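Local coordinates for protein phosphodiesterase (Trypanosoma brucei brucei, PDB 5H2Q) that belongs to the cyclic nucleotide phosphodiesterase family, a mainly helical protein whose model holds zinc and magnesium ions and a bound ligand, at residues Y101-R106 against Q318-R323. Numbering follows the deposited sequence.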
loop_
_atom_site.group_PDB
_atom_site.type_symbol
_atom_site.label_atom_id
_atom_site.label_comp_id
_atom_site.label_asym_id
_atom_site.label_seq_id
_atom_site.Cartn_x
_atom_site.Cartn_y
_atom_site.Cartn_z
ATOM N N TYR A 101 6.191 2.104 -7.381
ATOM C CA TYR A 101 6.855 2.098 -8.682
ATOM C C TYR A 101 7.667 3.421 -8.860
ATOM O O TYR A 101 8.833 3.376 -9.267
ATOM C CB TYR A 101 5.827 1.977 -9.812
ATOM C CG TYR A 101 6.504 1.825 -11.156
ATOM C CD1 TYR A 101 6.940 2.940 -11.870
ATOM C CD2 TYR A 101 6.722 0.567 -11.704
ATOM C CE1 TYR A 101 7.605 2.800 -13.089
ATOM C CE2 TYR A 101 7.395 0.412 -12.915
ATOM C CZ TYR A 101 7.819 1.531 -13.612
ATOM O OH TYR A 101 8.425 1.376 -14.839
ATOM N N THR A 102 7.070 4.570 -8.502
ATOM C CA THR A 102 7.800 5.841 -8.610
ATOM C C THR A 102 8.985 5.894 -7.684
ATOM O O THR A 102 9.999 6.487 -8.069
ATOM C CB THR A 102 6.919 7.077 -8.441
ATOM O OG1 THR A 102 6.526 7.194 -7.078
ATOM C CG2 THR A 102 5.689 7.092 -9.383
ATOM N N PHE A 103 8.863 5.340 -6.457
ATOM C CA PHE A 103 10.009 5.346 -5.525
ATOM C C PHE A 103 11.130 4.535 -6.100
ATOM O O PHE A 103 12.268 4.952 -6.048
ATOM C CB PHE A 103 9.631 4.810 -4.147
ATOM C CG PHE A 103 8.586 5.601 -3.393
ATOM C CD1 PHE A 103 8.313 6.931 -3.726
ATOM C CD2 PHE A 103 7.883 5.023 -2.340
ATOM C CE1 PHE A 103 7.359 7.672 -3.005
ATOM C CE2 PHE A 103 6.935 5.767 -1.624
ATOM C CZ PHE A 103 6.670 7.074 -1.971
ATOM N N LEU A 104 10.805 3.373 -6.697
ATOM C CA LEU A 104 11.830 2.531 -7.295
ATOM C C LEU A 104 12.480 3.146 -8.512
ATOM O O LEU A 104 13.709 3.145 -8.573
ATOM C CB LEU A 104 11.225 1.151 -7.688
ATOM C CG LEU A 104 10.774 0.252 -6.541
ATOM C CD1 LEU A 104 9.987 -0.967 -7.063
ATOM C CD2 LEU A 104 11.969 -0.202 -5.705
ATOM N N TYR A 105 11.689 3.653 -9.480
ATOM C CA TYR A 105 12.227 4.037 -10.804
ATOM C C TYR A 105 12.326 5.532 -11.109
ATOM O O TYR A 105 12.878 5.899 -12.158
ATOM C CB TYR A 105 11.445 3.305 -11.896
ATOM C CG TYR A 105 11.560 1.799 -11.720
ATOM C CD1 TYR A 105 12.780 1.142 -11.897
ATOM C CD2 TYR A 105 10.487 1.052 -11.250
ATOM C CE1 TYR A 105 12.908 -0.228 -11.664
ATOM C CE2 TYR A 105 10.600 -0.322 -11.019
ATOM C CZ TYR A 105 11.812 -0.959 -11.237
ATOM O OH TYR A 105 11.922 -2.309 -11.027
ATOM N N ARG A 106 11.823 6.394 -10.212
ATOM C CA ARG A 106 11.976 7.839 -10.331
ATOM C C ARG A 106 12.874 8.252 -9.151
ATOM O O ARG A 106 13.679 9.163 -9.300
ATOM C CB ARG A 106 10.632 8.590 -10.299
ATOM C CG ARG A 106 9.633 8.175 -11.378
ATOM C CD ARG A 106 10.034 8.688 -12.738
ATOM N NE ARG A 106 8.945 8.558 -13.704
ATOM C CZ ARG A 106 8.957 9.106 -14.910
ATOM N NH1 ARG A 106 9.994 9.836 -15.306
ATOM N NH2 ARG A 106 7.928 8.933 -15.733
ATOM N N GLN A 318 14.055 12.615 -2.185
ATOM C CA GLN A 318 13.996 13.947 -1.550
ATOM C C GLN A 318 12.678 14.715 -1.827
ATOM O O GLN A 318 12.214 15.442 -0.946
ATOM C CB GLN A 318 15.247 14.776 -1.956
ATOM C CG GLN A 318 15.316 16.225 -1.414
ATOM C CD GLN A 318 15.297 16.317 0.099
ATOM O OE1 GLN A 318 16.026 15.607 0.807
ATOM N NE2 GLN A 318 14.475 17.210 0.626
ATOM N N TRP A 319 12.042 14.514 -3.016
ATOM C CA TRP A 319 10.786 15.176 -3.383
ATOM C C TRP A 319 9.647 14.879 -2.388
ATOM O O TRP A 319 8.712 15.693 -2.275
ATOM C CB TRP A 319 10.355 14.823 -4.824
ATOM C CG TRP A 319 9.503 13.577 -4.936
ATOM C CD1 TRP A 319 8.164 13.478 -4.695
ATOM C CD2 TRP A 319 9.943 12.259 -5.306
ATOM N NE1 TRP A 319 7.743 12.177 -4.867
ATOM C CE2 TRP A 319 8.809 11.414 -5.272
ATOM C CE3 TRP A 319 11.186 11.709 -5.679
ATOM C CZ2 TRP A 319 8.878 10.050 -5.599
ATOM C CZ3 TRP A 319 11.257 10.355 -5.995
ATOM C CH2 TRP A 319 10.116 9.537 -5.938
ATOM N N THR A 320 9.685 13.677 -1.758
ATOM C CA THR A 320 8.653 13.224 -0.798
ATOM C C THR A 320 8.656 14.174 0.410
ATOM O O THR A 320 7.593 14.611 0.847
ATOM C CB THR A 320 8.821 11.753 -0.378
ATOM O OG1 THR A 320 10.052 11.556 0.299
ATOM C CG2 THR A 320 8.656 10.760 -1.531
ATOM N N VAL A 321 9.865 14.536 0.887
ATOM C CA VAL A 321 10.087 15.499 1.982
ATOM C C VAL A 321 9.518 16.884 1.571
ATOM O O VAL A 321 8.725 17.472 2.321
ATOM C CB VAL A 321 11.593 15.576 2.374
ATOM C CG1 VAL A 321 11.856 16.694 3.385
ATOM C CG2 VAL A 321 12.104 14.239 2.905
ATOM N N ASP A 322 9.888 17.378 0.370
ATOM C CA ASP A 322 9.452 18.680 -0.144
ATOM C C ASP A 322 7.934 18.819 -0.279
ATOM O O ASP A 322 7.383 19.856 0.108
ATOM C CB ASP A 322 10.130 19.010 -1.500
ATOM C CG ASP A 322 11.654 18.972 -1.551
ATOM O OD1 ASP A 322 12.291 18.925 -0.475
ATOM O OD2 ASP A 322 12.208 18.976 -2.673
ATOM N N ARG A 323 7.262 17.810 -0.877
ATOM C CA ARG A 323 5.818 17.877 -1.087
ATOM C C ARG A 323 5.028 17.787 0.206
ATOM O O ARG A 323 3.987 18.426 0.301
ATOM C CB ARG A 323 5.343 16.838 -2.085
ATOM C CG ARG A 323 4.470 17.457 -3.162
ATOM C CD ARG A 323 5.312 17.903 -4.346
ATOM N NE ARG A 323 4.858 17.309 -5.599
ATOM C CZ ARG A 323 4.973 16.020 -5.913
ATOM N NH1 ARG A 323 5.514 15.164 -5.055
ATOM N NH2 ARG A 323 4.525 15.575 -7.074
#
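Thr102 O takes the backbone N-H of Arg106, with Arg106 N 2.8 Å from Thr102 O, and also lies against the indole of Trp319. CH2 of Trp319 is 3.7 Å from Thr102 O, a van der Waals contact. The last turn of helix 90-105 thus meets the tip of an aromatic side chain. Trp319 CG sits between its own backbone N and carbonyl carbon (chi1 88°). From there the indole reaches across, its six-membered ring foremost, between two helix segments whose axes come no closer than 12.1 Å.

Phe103 meets this ring obliquely. The ring planes are inclined at 47°, with centroids 5.9 Å apart. CZ2 of Trp319 lies at the edge of the Phe103 ring, near its plane, 3.7 Å from Phe103 CD1. The next atom round that ring, Phe103 CE1, touches the methyl CG2 of Thr320 at 3.7 Å. The same methyl lies over one face of the Trp319 ring, toward its rim, so the methyl and the two rings pack together. Arg106 adds a looser contact through its backbone carbon, 4.1 Å from Trp319 CZ3. The guanidinium turns outward, and Arg106 NH2 bonds Thr27 OG1.

The threonine hydroxyls turn back to their own chain. Thr102 OG1 bonds Thr99 O, and Thr320 OG1 bonds Met317 O. This satisfies both buried hydroxyls and leaves the contact mainly apolar.

The packing joins the end of helix 90-105 to residues 318-323 of the C-terminal helix 318-334. The side chain of Phe103 is about 12 Å from the bound zinc ion. Phe103 also packs on Leu237 and Ala240 of helix 227-242, Thr320 rests on Phe306 of helix 290-312, and Ile29 of a loop touches Trp319.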